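PDB 2H0U: NADPH-flavin oxidoreductase from Helicobacter pylori, which binds flavin mononucleotide and, as a member of the nitroreductase family, probably uses NAD(P)H to reduce flavins. Local coordinates for residues A[14-25]-A[193-204]. Sequence-based numbering, arbitrary orientation.
Sequences FAAKKYDPNRRI and CFGYRNQEITPK. With FMN (flavin mononucleotide), chain B.
The guanidinium of Arg-23 lies flat on one face of the Tyr-196 ring, planes 8° apart and CZ 3.7 Å from the ring centroid, a stacked cation-pi pair. CG stands anti to the backbone N of Arg-23 (chi1 -154°) and the chain runs extended to NE, which carries the group across the ring; Ile-25 CG1 and the Arg-24 carbonyl come up near CE2 of Tyr-196. Beside this stack the backbones meet in a single bridge, Tyr-19 with Arg-197: Asp-20 N hydrogen-bonds Tyr-196 O (2.7 Å), and Asn-198 N bonds Lys-18 O (2.6 Å). A water spans Arg-23 O and Tyr-196 N. The Tyr-19 ring runs back along residues 193-196; Cys-193 SG lies obliquely to it, 4.7 Å from the ring centroid and 3.4 Å from Tyr-19 OH. Farther on, Ile-201 CA sits over the centre of the Phe-14 ring (3.9 Å from the centroid), while Arg-197 CD meets the ring edge at CE2. There both segments reach FMN: Ala-15 N and Lys-204 NZ hold phosphate oxygens O2P and O3P, and Lys-17 NZ bonds flavin O2. With Arg-13, Glu-164, Gly-165 and Arg-206, which also bond FMN, they form part of the nitroreductase-family FMN site.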
loop_
_atom_site.group_PDB
_atom_site.type_symbol
_atom_site.label_atom_id
_atom_site.label_comp_id
_atom_site.label_asym_id
_atom_site.label_seq_id
_atom_site.Cartn_x
_atom_site.Cartn_y
_atom_site.Cartn_z
ATOM N N PHE A 14 7.188 -6.956 12.070
ATOM C CA PHE A 14 8.477 -6.383 11.717
ATOM C C PHE A 14 8.987 -7.154 10.515
ATOM O O PHE A 14 8.419 -8.171 10.137
ATOM C CB PHE A 14 9.481 -6.484 12.885
ATOM C CG PHE A 14 10.069 -7.860 13.065
ATOM C CD1 PHE A 14 11.400 -8.135 12.702
ATOM C CD2 PHE A 14 9.293 -8.893 13.633
ATOM C CE1 PHE A 14 11.934 -9.418 12.904
ATOM C CE2 PHE A 14 9.813 -10.176 13.787
ATOM C CZ PHE A 14 11.121 -10.442 13.439
ATOM N N ALA A 15 10.055 -6.662 9.908
ATOM C CA ALA A 15 10.581 -7.317 8.722
ATOM C C ALA A 15 11.453 -8.500 9.161
ATOM O O ALA A 15 12.670 -8.361 9.465
ATOM C CB ALA A 15 11.359 -6.319 7.838
ATOM N N ALA A 16 10.816 -9.674 9.232
ATOM C CA ALA A 16 11.518 -10.872 9.677
ATOM C C ALA A 16 12.452 -11.375 8.589
ATOM O O ALA A 16 12.028 -11.656 7.457
ATOM C CB ALA A 16 10.504 -11.962 10.095
ATOM N N LYS A 17 13.734 -11.497 8.928
ATOM C CA LYS A 17 14.744 -11.969 7.956
ATOM C C LYS A 17 15.203 -13.406 8.188
ATOM O O LYS A 17 15.822 -14.011 7.291
ATOM C CB LYS A 17 16.001 -11.078 7.956
ATOM C CG LYS A 17 15.845 -9.575 7.582
ATOM C CD LYS A 17 14.589 -9.206 6.789
ATOM C CE LYS A 17 14.426 -7.673 6.762
ATOM N NZ LYS A 17 15.711 -6.895 6.515
ATOM N N LYS A 18 14.957 -13.936 9.387
ATOM C CA LYS A 18 15.340 -15.295 9.765
ATOM C C LYS A 18 14.113 -16.107 10.206
ATOM O O LYS A 18 13.371 -15.713 11.118
ATOM C CB LYS A 18 16.366 -15.290 10.902
ATOM C CG LYS A 18 17.684 -14.639 10.591
ATOM C CD LYS A 18 18.722 -15.231 11.566
ATOM C CE LYS A 18 20.152 -14.787 11.327
ATOM N NZ LYS A 18 20.458 -13.574 12.139
ATOM N N TYR A 19 13.905 -17.237 9.550
ATOM C CA TYR A 19 12.682 -18.009 9.688
ATOM C C TYR A 19 12.980 -19.400 10.202
ATOM O O TYR A 19 14.054 -19.966 9.941
ATOM C CB TYR A 19 11.959 -18.104 8.337
ATOM C CG TYR A 19 11.347 -16.788 7.918
ATOM C CD1 TYR A 19 10.048 -16.439 8.336
ATOM C CD2 TYR A 19 12.064 -15.881 7.140
ATOM C CE1 TYR A 19 9.483 -15.246 7.996
ATOM C CE2 TYR A 19 11.492 -14.667 6.782
ATOM C CZ TYR A 19 10.214 -14.364 7.225
ATOM O OH TYR A 19 9.650 -13.172 6.884
ATOM N N ASP A 20 12.028 -19.923 10.959
ATOM C CA ASP A 20 12.129 -21.247 11.527
ATOM C C ASP A 20 11.843 -22.264 10.410
ATOM O O ASP A 20 10.713 -22.378 9.983
ATOM C CB ASP A 20 11.106 -21.368 12.667
ATOM C CG ASP A 20 11.246 -22.667 13.440
ATOM O OD1 ASP A 20 11.797 -23.640 12.869
ATOM O OD2 ASP A 20 10.764 -22.712 14.599
ATOM N N PRO A 21 12.868 -23.025 9.958
ATOM C CA PRO A 21 12.625 -23.876 8.785
ATOM C C PRO A 21 11.780 -25.093 9.145
ATOM O O PRO A 21 11.363 -25.830 8.253
ATOM C CB PRO A 21 14.044 -24.313 8.360
ATOM C CG PRO A 21 14.814 -24.338 9.665
ATOM C CD PRO A 21 14.223 -23.215 10.508
ATOM N N ASN A 22 11.510 -25.317 10.425
ATOM C CA ASN A 22 10.707 -26.481 10.790
ATOM C C ASN A 22 9.275 -26.183 11.237
ATOM O O ASN A 22 8.606 -27.045 11.812
ATOM C CB ASN A 22 11.416 -27.292 11.873
ATOM C CG ASN A 22 12.832 -27.673 11.482
ATOM O OD1 ASN A 22 13.790 -27.380 12.209
ATOM N ND2 ASN A 22 12.976 -28.293 10.318
ATOM N N ARG A 23 8.800 -24.972 10.977
ATOM C CA ARG A 23 7.441 -24.639 11.353
ATOM C C ARG A 23 6.785 -24.028 10.133
ATOM O O ARG A 23 7.273 -23.032 9.623
ATOM C CB ARG A 23 7.468 -23.622 12.478
ATOM C CG ARG A 23 6.258 -23.662 13.326
ATOM C CD ARG A 23 6.414 -22.652 14.436
ATOM N NE ARG A 23 5.098 -22.214 14.843
ATOM C CZ ARG A 23 4.867 -21.196 15.657
ATOM N NH1 ARG A 23 5.874 -20.510 16.169
ATOM N NH2 ARG A 23 3.622 -20.879 15.954
ATOM N N ARG A 24 5.709 -24.621 9.635
ATOM C CA ARG A 24 5.053 -24.023 8.475
ATOM C C ARG A 24 3.668 -23.481 8.811
ATOM O O ARG A 24 3.036 -23.872 9.803
ATOM C CB ARG A 24 5.032 -24.963 7.266
ATOM C CG ARG A 24 5.056 -24.168 5.939
ATOM C CD ARG A 24 5.646 -24.982 4.756
ATOM N NE ARG A 24 4.583 -25.612 3.984
ATOM C CZ ARG A 24 3.981 -25.042 2.947
ATOM N NH1 ARG A 24 4.362 -23.832 2.548
ATOM N NH2 ARG A 24 3.014 -25.688 2.300
ATOM N N ILE A 25 3.225 -22.538 8.001
ATOM C CA ILE A 25 1.899 -21.963 8.171
ATOM C C ILE A 25 0.933 -23.078 7.778
ATOM O O ILE A 25 1.135 -23.739 6.762
ATOM C CB ILE A 25 1.733 -20.742 7.256
ATOM C CG1 ILE A 25 2.790 -19.700 7.636
ATOM C CG2 ILE A 25 0.336 -20.184 7.395
ATOM C CD1 ILE A 25 2.938 -18.524 6.581
ATOM N N CYS A 193 7.331 -12.468 1.783
ATOM C CA CYS A 193 7.387 -13.832 2.301
ATOM C C CYS A 193 6.720 -13.888 3.644
ATOM O O CYS A 193 6.603 -12.866 4.336
ATOM C CB CYS A 193 8.820 -14.337 2.375
ATOM S SG CYS A 193 9.890 -13.478 3.495
ATOM N N PHE A 194 6.262 -15.086 4.005
ATOM C CA PHE A 194 5.503 -15.285 5.242
ATOM C C PHE A 194 6.038 -16.549 5.895
ATOM O O PHE A 194 6.427 -17.491 5.180
ATOM C CB PHE A 194 4.011 -15.486 4.908
ATOM C CG PHE A 194 3.360 -14.269 4.276
ATOM C CD1 PHE A 194 2.693 -13.339 5.081
ATOM C CD2 PHE A 194 3.504 -14.018 2.907
ATOM C CE1 PHE A 194 2.120 -12.163 4.509
ATOM C CE2 PHE A 194 2.897 -12.852 2.297
ATOM C CZ PHE A 194 2.244 -11.936 3.100
ATOM N N GLY A 195 6.063 -16.559 7.221
ATOM C CA GLY A 195 6.442 -17.758 7.985
ATOM C C GLY A 195 6.594 -17.428 9.440
ATOM O O GLY A 195 6.041 -16.442 9.923
ATOM N N TYR A 196 7.363 -18.247 10.150
ATOM C CA TYR A 196 7.620 -17.956 11.581
ATOM C C TYR A 196 9.060 -17.576 11.841
ATOM O O TYR A 196 9.980 -18.287 11.442
ATOM C CB TYR A 196 7.228 -19.160 12.431
ATOM C CG TYR A 196 5.767 -19.440 12.374
ATOM C CD1 TYR A 196 4.885 -18.747 13.198
ATOM C CD2 TYR A 196 5.253 -20.399 11.488
ATOM C CE1 TYR A 196 3.524 -18.997 13.146
ATOM C CE2 TYR A 196 3.881 -20.664 11.426
ATOM C CZ TYR A 196 3.032 -19.947 12.264
ATOM O OH TYR A 196 1.690 -20.202 12.263
ATOM N N ARG A 197 9.250 -16.472 12.557
ATOM C CA ARG A 197 10.577 -15.923 12.797
ATOM C C ARG A 197 11.418 -16.890 13.642
ATOM O O ARG A 197 10.886 -17.638 14.474
ATOM C CB ARG A 197 10.487 -14.559 13.534
ATOM C CG ARG A 197 9.874 -14.687 14.955
ATOM C CD ARG A 197 9.679 -13.305 15.600
ATOM N NE ARG A 197 8.989 -13.367 16.894
ATOM C CZ ARG A 197 9.563 -13.567 18.085
ATOM N NH1 ARG A 197 10.869 -13.773 18.209
ATOM N NH2 ARG A 197 8.799 -13.586 19.172
ATOM N N ASN A 198 12.719 -16.863 13.402
ATOM C CA ASN A 198 13.656 -17.566 14.250
ATOM C C ASN A 198 14.689 -16.598 14.827
ATOM O O ASN A 198 15.867 -16.933 14.984
ATOM C CB ASN A 198 14.315 -18.695 13.468
ATOM C CG ASN A 198 14.783 -19.788 14.374
ATOM O OD1 ASN A 198 14.438 -19.805 15.559
ATOM N ND2 ASN A 198 15.543 -20.719 13.833
ATOM N N GLN A 199 14.233 -15.376 15.121
ATOM C CA GLN A 199 15.083 -14.320 15.665
ATOM C C GLN A 199 14.211 -13.450 16.549
ATOM O O GLN A 199 12.975 -13.577 16.509
ATOM C CB GLN A 199 15.679 -13.455 14.551
ATOM C CG GLN A 199 14.659 -12.806 13.662
ATOM C CD GLN A 199 15.286 -11.928 12.593
ATOM O OE1 GLN A 199 16.489 -11.584 12.630
ATOM N NE2 GLN A 199 14.495 -11.608 11.618
ATOM N N GLU A 200 14.835 -12.567 17.324
ATOM C CA GLU A 200 14.055 -11.626 18.140
ATOM C C GLU A 200 13.366 -10.603 17.235
ATOM O O GLU A 200 13.823 -10.339 16.106
ATOM C CB GLU A 200 14.928 -10.928 19.192
ATOM C CG GLU A 200 15.495 -11.864 20.267
ATOM C CD GLU A 200 14.435 -12.437 21.201
ATOM O OE1 GLU A 200 13.594 -11.683 21.733
ATOM O OE2 GLU A 200 14.449 -13.665 21.426
ATOM N N ILE A 201 12.261 -10.042 17.721
ATOM C CA ILE A 201 11.604 -8.930 17.022
ATOM C C ILE A 201 12.532 -7.715 16.978
ATOM O O ILE A 201 12.999 -7.252 18.006
ATOM C CB ILE A 201 10.225 -8.624 17.704
ATOM C CG1 ILE A 201 9.334 -9.859 17.613
ATOM C CG2 ILE A 201 9.539 -7.341 17.115
ATOM C CD1 ILE A 201 8.160 -9.835 18.539
ATOM N N THR A 202 12.811 -7.205 15.778
ATOM C CA THR A 202 13.728 -6.064 15.605
ATOM C C THR A 202 13.028 -4.818 16.145
ATOM O O THR A 202 11.942 -4.496 15.654
ATOM C CB THR A 202 14.026 -5.870 14.094
ATOM O OG1 THR A 202 14.517 -7.106 13.563
ATOM C CG2 THR A 202 15.076 -4.741 13.828
ATOM N N PRO A 203 13.649 -4.107 17.120
ATOM C CA PRO A 203 12.975 -2.894 17.629
ATOM C C PRO A 203 12.779 -1.842 16.511
ATOM O O PRO A 203 13.616 -1.716 15.612
ATOM C CB PRO A 203 13.922 -2.356 18.708
ATOM C CG PRO A 203 14.981 -3.390 18.938
ATOM C CD PRO A 203 14.966 -4.351 17.760
ATOM N N LYS A 204 11.690 -1.095 16.573
ATOM C CA LYS A 204 11.382 -0.094 15.557
ATOM C C LYS A 204 12.328 1.087 15.673
ATOM O O LYS A 204 12.640 1.528 16.789
ATOM C CB LYS A 204 9.943 0.399 15.731
ATOM C CG LYS A 204 8.930 -0.604 15.335
ATOM C CD LYS A 204 8.655 -0.516 13.818
ATOM C CE LYS A 204 7.607 -1.566 13.356
ATOM N NZ LYS A 204 8.209 -2.976 13.293
HETATM N N1 FMN B . 13.914 -6.100 3.390
HETATM C C2 FMN B . 14.844 -6.922 2.770
HETATM O O2 FMN B . 15.706 -7.460 3.453
HETATM N N3 FMN B . 14.844 -7.104 1.411
HETATM C C4 FMN B . 13.919 -6.452 0.636
HETATM O O4 FMN B . 13.826 -6.730 -0.557
HETATM C C4A FMN B . 12.995 -5.586 1.262
HETATM N N5 FMN B . 12.062 -4.920 0.505
HETATM C C5A FMN B . 11.080 -4.146 1.100
HETATM C C6 FMN B . 10.138 -3.520 0.258
HETATM C C7 FMN B . 9.150 -2.728 0.864
HETATM C C7M FMN B . 7.945 -2.378 0.040
HETATM C C8 FMN B . 9.116 -2.519 2.256
HETATM C C8M FMN B . 7.865 -1.903 2.898
HETATM C C9 FMN B . 10.055 -3.144 3.061
HETATM C C9A FMN B . 11.058 -3.948 2.480
HETATM N N10 FMN B . 12.035 -4.569 3.271
HETATM C C10 FMN B . 12.980 -5.421 2.647
HETATM C "C1'" FMN B . 12.089 -4.406 4.762
HETATM C "C2'" FMN B . 12.420 -2.969 5.188
HETATM O "O2'" FMN B . 13.818 -2.852 5.295
HETATM C "C3'" FMN B . 11.746 -2.741 6.547
HETATM O "O3'" FMN B . 10.341 -2.832 6.410
HETATM C "C4'" FMN B . 12.008 -1.382 7.186
HETATM O "O4'" FMN B . 13.388 -1.307 7.501
HETATM C "C5'" FMN B . 11.175 -1.096 8.450
HETATM O "O5'" FMN B . 11.498 -2.122 9.407
HETATM P P FMN B . 10.335 -3.050 9.998
HETATM O O1P FMN B . 9.611 -3.624 8.808
HETATM O O2P FMN B . 11.033 -4.141 10.808
HETATM O O3P FMN B . 9.407 -2.242 10.867
HETATM O O HOH W 1 14.504 -6.992 10.795
HETATM O O HOH W 2 16.380 -20.253 11.403
HETATM O O HOH W 3 8.543 -20.517 8.891
#